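Local coordinates for protein nitrite oxidoreductase subunit C (Kuenenia stuttgartiensis, PDB 7B04) that binds one heme b and two calcium ions, and probably relays electrons as a subunit of the nitrite oxidoreductase complex, at residues 41-46 with 145-150; 281-286 with 317-322. All blocks are in the same frame, centred on the assembly; numbering follows the deposited sequence.

Contact 1: residues 41-46 with 145-150; sequences ELTPAK and ISPEEP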
loop_
_atom_site.group_PDB
_atom_site.type_symbol
_atom_site.label_atom_id
_atom_site.label_comp_id
_atom_site.label_asym_id
_atom_site.label_seq_id
_atom_site.Cartn_x
_atom_site.Cartn_y
_atom_site.Cartn_z
ATOM N N GLU C 41 -9.318 -22.964 -56.493
ATOM C CA GLU C 41 -8.987 -21.590 -56.141
ATOM C C GLU C 41 -8.307 -20.844 -57.289
ATOM O O GLU C 41 -8.518 -19.638 -57.451
ATOM C CB GLU C 41 -8.082 -21.598 -54.907
ATOM C CG GLU C 41 -8.779 -22.077 -53.645
ATOM C CD GLU C 41 -7.846 -22.148 -52.453
ATOM O OE1 GLU C 41 -7.191 -23.196 -52.264
ATOM O OE2 GLU C 41 -7.763 -21.151 -51.707
ATOM N N LEU C 42 -7.480 -21.533 -58.081
ATOM C CA LEU C 42 -6.692 -20.853 -59.106
ATOM C C LEU C 42 -7.477 -20.528 -60.376
ATOM O O LEU C 42 -7.131 -19.566 -61.072
ATOM C CB LEU C 42 -5.447 -21.681 -59.436
ATOM C CG LEU C 42 -4.507 -21.717 -58.225
ATOM C CD1 LEU C 42 -3.250 -22.525 -58.504
ATOM C CD2 LEU C 42 -4.162 -20.301 -57.769
ATOM N N THR C 43 -8.505 -21.304 -60.717
ATOM C CA THR C 43 -9.289 -20.975 -61.909
ATOM C C THR C 43 -10.314 -19.894 -61.577
ATOM O O THR C 43 -11.068 -20.043 -60.612
ATOM C CB THR C 43 -10.007 -22.205 -62.467
ATOM O OG1 THR C 43 -11.223 -22.421 -61.742
ATOM C CG2 THR C 43 -9.136 -23.440 -62.350
ATOM N N PRO C 44 -10.373 -18.806 -62.342
ATOM C CA PRO C 44 -11.340 -17.745 -62.039
ATOM C C PRO C 44 -12.771 -18.226 -62.222
ATOM O O PRO C 44 -13.050 -19.190 -62.939
ATOM C CB PRO C 44 -10.993 -16.643 -63.048
ATOM C CG PRO C 44 -9.586 -16.928 -63.460
ATOM C CD PRO C 44 -9.464 -18.423 -63.436
ATOM N N ALA C 45 -13.688 -17.530 -61.554
ATOM C CA ALA C 45 -15.107 -17.812 -61.710
ATOM C C ALA C 45 -15.571 -17.473 -63.124
ATOM O O ALA C 45 -14.894 -16.771 -63.879
ATOM C CB ALA C 45 -15.928 -17.031 -60.685
ATOM N N LYS C 46 -16.742 -17.997 -63.489
ATOM C CA LYS C 46 -17.224 -17.843 -64.855
ATOM C C LYS C 46 -18.153 -16.650 -65.049
ATOM O O LYS C 46 -18.117 -16.022 -66.113
ATOM C CB LYS C 46 -17.943 -19.119 -65.302
ATOM C CG LYS C 46 -17.036 -20.336 -65.407
ATOM N N ILE C 145 -5.407 -14.790 -65.550
ATOM C CA ILE C 145 -5.158 -15.795 -64.518
ATOM C C ILE C 145 -5.734 -17.134 -64.954
ATOM O O ILE C 145 -6.884 -17.212 -65.404
ATOM C CB ILE C 145 -5.726 -15.360 -63.156
ATOM C CG1 ILE C 145 -5.035 -14.088 -62.698
ATOM C CG2 ILE C 145 -5.484 -16.421 -62.099
ATOM C CD1 ILE C 145 -5.861 -13.291 -61.738
ATOM N N SER C 146 -4.939 -18.184 -64.784
ATOM C CA SER C 146 -5.281 -19.544 -65.173
ATOM C C SER C 146 -4.390 -20.494 -64.387
ATOM O O SER C 146 -3.398 -20.064 -63.796
ATOM C CB SER C 146 -5.082 -19.751 -66.682
ATOM O OG SER C 146 -3.694 -19.739 -66.985
ATOM N N PRO C 147 -4.752 -21.775 -64.295
ATOM C CA PRO C 147 -3.845 -22.725 -63.630
ATOM C C PRO C 147 -2.470 -22.782 -64.277
ATOM O O PRO C 147 -1.485 -23.091 -63.594
ATOM C CB PRO C 147 -4.587 -24.062 -63.747
ATOM C CG PRO C 147 -6.011 -23.683 -63.857
ATOM C CD PRO C 147 -6.048 -22.392 -64.622
ATOM N N GLU C 148 -2.379 -22.505 -65.582
ATOM C CA GLU C 148 -1.087 -22.471 -66.259
ATOM C C GLU C 148 -0.306 -21.206 -65.931
ATOM O O GLU C 148 0.930 -21.225 -65.950
ATOM C CB GLU C 148 -1.284 -22.589 -67.772
ATOM N N GLU C 149 -1.001 -20.107 -65.629
ATOM C CA GLU C 149 -0.383 -18.857 -65.190
ATOM C C GLU C 149 -1.039 -18.496 -63.863
ATOM O O GLU C 149 -1.964 -17.669 -63.816
ATOM C CB GLU C 149 -0.571 -17.744 -66.220
ATOM C CG GLU C 149 0.714 -17.155 -66.782
ATOM C CD GLU C 149 0.447 -16.113 -67.855
ATOM O OE1 GLU C 149 -0.465 -16.332 -68.682
ATOM O OE2 GLU C 149 1.142 -15.075 -67.868
ATOM N N PRO C 150 -0.583 -19.093 -62.763
ATOM C CA PRO C 150 -1.317 -18.976 -61.499
ATOM C C PRO C 150 -1.034 -17.675 -60.764
ATOM O O PRO C 150 0.108 -17.216 -60.677
ATOM C CB PRO C 150 -0.822 -20.186 -60.699
ATOM C CG PRO C 150 0.560 -20.415 -61.200
ATOM C CD PRO C 150 0.572 -20.003 -62.653
#
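Leu42, Thr43 and Pro44 run antiparallel to Pro147, Ser146 and Ile145, the CA atoms coming nearest at Thr43 and Ser146, 5.4 Å apart. Here the chain leaves helix 39-42, with Thr43 the first residue to drop helical torsions, and lies against the loop between strands 133-139 and 162-168. Within that loop an ST motif spans Ser146 to Glu149, in which Ser146 OG accepts from Glu149 N at 3.0 Å with an angle of 145° at the hydrogen. The pairing is not a sheet: the segments share no hydrogen bond, and the contact rests on proline rings and methyl groups, partly against backbone carbonyls. Leu42 reaches Pro150 with CD1, which lies 4.0 Å from Pro150 CB, the two side chains crossing obliquely. Thr43 sends CG2 to the ring of Pro147, against CG. Its chi1 of 82° sets OG1 between the backbone N and the carbonyl carbon, leaving CG2 anti to the carbonyl carbon. Deeper in, Ile145 is buried, with Tyr288 and Trp311 of the neighbouring strands beside it. The Pro44 ring sets CG and CD against Ile145 O, CG being 4.2 Å from Ile145 CB, while Ile145 CG2 lies 3.7 Å from Leu42 O.

Contact 2: residues 281-286 with 317-322; sequences FVPGES and ERIAWQ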
loop_
_atom_site.group_PDB
_atom_site.type_symbol
_atom_site.label_atom_id
_atom_site.label_comp_id
_atom_site.label_asym_id
_atom_site.label_seq_id
_atom_site.Cartn_x
_atom_site.Cartn_y
_atom_site.Cartn_z
ATOM N N PHE C 281 -8.009 1.337 -63.253
ATOM C CA PHE C 281 -9.128 0.940 -64.095
ATOM C C PHE C 281 -9.142 1.783 -65.363
ATOM O O PHE C 281 -8.867 2.986 -65.326
ATOM C CB PHE C 281 -10.465 1.104 -63.370
ATOM C CG PHE C 281 -10.586 0.294 -62.112
ATOM C CD1 PHE C 281 -10.785 -1.075 -62.168
ATOM C CD2 PHE C 281 -10.532 0.909 -60.871
ATOM C CE1 PHE C 281 -10.909 -1.820 -61.009
ATOM C CE2 PHE C 281 -10.656 0.169 -59.710
ATOM C CZ PHE C 281 -10.844 -1.195 -59.778
ATOM N N VAL C 282 -9.442 1.141 -66.487
ATOM C CA VAL C 282 -9.603 1.845 -67.757
ATOM C C VAL C 282 -10.942 1.439 -68.358
ATOM O O VAL C 282 -11.236 0.237 -68.446
ATOM C CB VAL C 282 -8.445 1.545 -68.722
ATOM C CG1 VAL C 282 -8.684 2.224 -70.061
ATOM C CG2 VAL C 282 -7.118 1.992 -68.121
ATOM N N PRO C 283 -11.789 2.386 -68.763
ATOM C CA PRO C 283 -13.068 2.009 -69.377
ATOM C C PRO C 283 -12.836 1.186 -70.635
ATOM O O PRO C 283 -12.019 1.536 -71.488
ATOM C CB PRO C 283 -13.722 3.360 -69.692
ATOM C CG PRO C 283 -13.094 4.311 -68.728
ATOM C CD PRO C 283 -11.674 3.841 -68.577
ATOM N N GLY C 284 -13.487 0.042 -70.699
ATOM C CA GLY C 284 -13.312 -0.900 -71.803
ATOM C C GLY C 284 -12.329 -1.984 -71.450
ATOM O O GLY C 284 -12.224 -2.925 -72.204
ATOM N N GLU C 285 -11.673 -1.889 -70.301
ATOM C CA GLU C 285 -10.708 -2.955 -69.932
ATOM C C GLU C 285 -11.329 -3.842 -68.867
ATOM O O GLU C 285 -12.217 -3.410 -68.204
ATOM C CB GLU C 285 -9.356 -2.409 -69.488
ATOM C CG GLU C 285 -8.210 -3.402 -69.559
ATOM C CD GLU C 285 -7.959 -4.136 -70.865
ATOM O OE1 GLU C 285 -6.853 -4.010 -71.412
ATOM O OE2 GLU C 285 -8.855 -4.862 -71.315
ATOM N N SER C 286 -10.871 -5.080 -68.804
ATOM C CA SER C 286 -11.353 -6.080 -67.841
ATOM C C SER C 286 -10.169 -6.542 -67.021
ATOM O O SER C 286 -9.077 -6.568 -67.540
ATOM C CB SER C 286 -11.931 -7.226 -68.561
ATOM O OG SER C 286 -11.047 -7.656 -69.556
ATOM N N GLU C 317 -17.398 -1.131 -68.878
ATOM C CA GLU C 317 -17.974 -0.676 -70.134
ATOM C C GLU C 317 -17.263 0.584 -70.626
ATOM O O GLU C 317 -16.656 1.332 -69.855
ATOM C CB GLU C 317 -19.468 -0.390 -69.966
ATOM C CG GLU C 317 -20.392 -1.480 -70.480
ATOM C CD GLU C 317 -21.745 -1.460 -69.795
ATOM O OE1 GLU C 317 -22.395 -0.392 -69.792
ATOM O OE2 GLU C 317 -22.162 -2.511 -69.262
ATOM N N ARG C 318 -17.354 0.818 -71.932
ATOM C CA ARG C 318 -16.815 2.038 -72.509
ATOM C C ARG C 318 -17.732 3.220 -72.201
ATOM O O ARG C 318 -18.900 3.057 -71.835
ATOM C CB ARG C 318 -16.633 1.890 -74.020
ATOM C CG ARG C 318 -15.478 0.986 -74.425
ATOM C CD ARG C 318 -15.840 0.141 -75.636
ATOM N NE ARG C 318 -14.746 -0.737 -76.041
ATOM C CZ ARG C 318 -14.559 -1.966 -75.570
ATOM N NH1 ARG C 318 -13.537 -2.694 -75.996
ATOM N NH2 ARG C 318 -15.396 -2.468 -74.672
ATOM N N ILE C 319 -17.188 4.422 -72.354
ATOM C CA ILE C 319 -17.935 5.639 -72.060
ATOM C C ILE C 319 -18.770 6.011 -73.277
ATOM O O ILE C 319 -18.268 6.035 -74.407
ATOM C CB ILE C 319 -16.985 6.783 -71.672
ATOM C CG1 ILE C 319 -16.211 6.437 -70.398
ATOM C CG2 ILE C 319 -17.755 8.088 -71.502
ATOM C CD1 ILE C 319 -15.071 7.388 -70.110
ATOM N N ALA C 320 -20.052 6.302 -73.048
ATOM C CA ALA C 320 -20.961 6.753 -74.101
ATOM C C ALA C 320 -20.617 8.202 -74.435
ATOM O O ALA C 320 -21.269 9.153 -73.995
ATOM C CB ALA C 320 -22.414 6.600 -73.672
ATOM N N TRP C 321 -19.560 8.369 -75.225
ATOM C CA TRP C 321 -19.127 9.699 -75.631
ATOM C C TRP C 321 -20.187 10.388 -76.478
ATOM O O TRP C 321 -20.686 9.820 -77.451
ATOM C CB TRP C 321 -17.814 9.613 -76.407
ATOM C CG TRP C 321 -16.662 9.176 -75.570
ATOM C CD1 TRP C 321 -16.013 7.978 -75.632
ATOM C CD2 TRP C 321 -16.020 9.928 -74.534
ATOM N NE1 TRP C 321 -15.002 7.940 -74.703
ATOM C CE2 TRP C 321 -14.987 9.123 -74.014
ATOM C CE3 TRP C 321 -16.219 11.203 -73.995
ATOM C CZ2 TRP C 321 -14.153 9.553 -72.984
ATOM C CZ3 TRP C 321 -15.391 11.627 -72.972
ATOM C CH2 TRP C 321 -14.371 10.805 -72.478
ATOM N N GLN C 322 -20.563 11.598 -76.075
ATOM C CA GLN C 322 -21.533 12.378 -76.830
ATOM C C GLN C 322 -20.807 13.126 -77.945
ATOM O O GLN C 322 -21.389 13.476 -78.971
ATOM C CB GLN C 322 -22.281 13.360 -75.927
ATOM C CG GLN C 322 -23.201 12.703 -74.914
ATOM C CD GLN C 322 -24.019 13.713 -74.135
ATOM O OE1 GLN C 322 -23.904 14.920 -74.348
ATOM N NE2 GLN C 322 -24.855 13.223 -73.226
ATOM O OXT GLN C 322 -19.608 13.393 -77.839
#
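A type II beta turn, Val282 to Glu285, packs Pro283 and Gly284 against Glu317, Arg318 and Ile319 of the C-terminal tail. The turn leads into strand 286-294 and the tail leaves strand 306-316, its antiparallel partner, so the contact lies just beyond one end of that strand pair. Evidence for the turn is the bond from Glu285 N to Val282 O at 2.9 Å, together with the positive phi of 97° at Gly284, the third residue. There the CA atoms come nearest, Gly284 CA to Arg318 CA being 4.6 Å. Pro283 and Ile319 lie side by side and point the same way. CG of the proline ring meets Ile319 CD1 at 3.9 Å, and its CB meets both Ile319 CG1 and Glu317 O. That carbonyl is 3.6 Å from Pro283 CB and accepts a hydrogen bond from His104. Arg318 is modelled in two conformers; in one of them the guanidinium turns a face to Gly284 CA, offset toward the rim, a placement best treated as doubtful. Ile319 also packs within the tail, where CG2, anti to the backbone N, lies over the centre of the Trp321 ring, 3.8 Å above its plane.

In the fold
Both contacts are at the surface, their centres 24 and 25 Å from the centre of the chain, and their nearest atoms stay about 9 Å apart. Strands 286-294 and 306-316 relate them: Tyr288 and Trp311 adjoin contact 1, whereas contact 2 continues from the ends of the same two strands. Contact 1 joins segments 99 residues apart at the closest ends and includes one buried residue, Ile145; contact 2 joins segments 31 apart and has none among its touching residues. Proline-to-aliphatic packing occurs in both, but an ST motif lies in the loop of the first and a beta turn in that of the second. The side chain of Leu42 is about 10 Å from the heme, while contact 2 lies away from the heme and calcium sites.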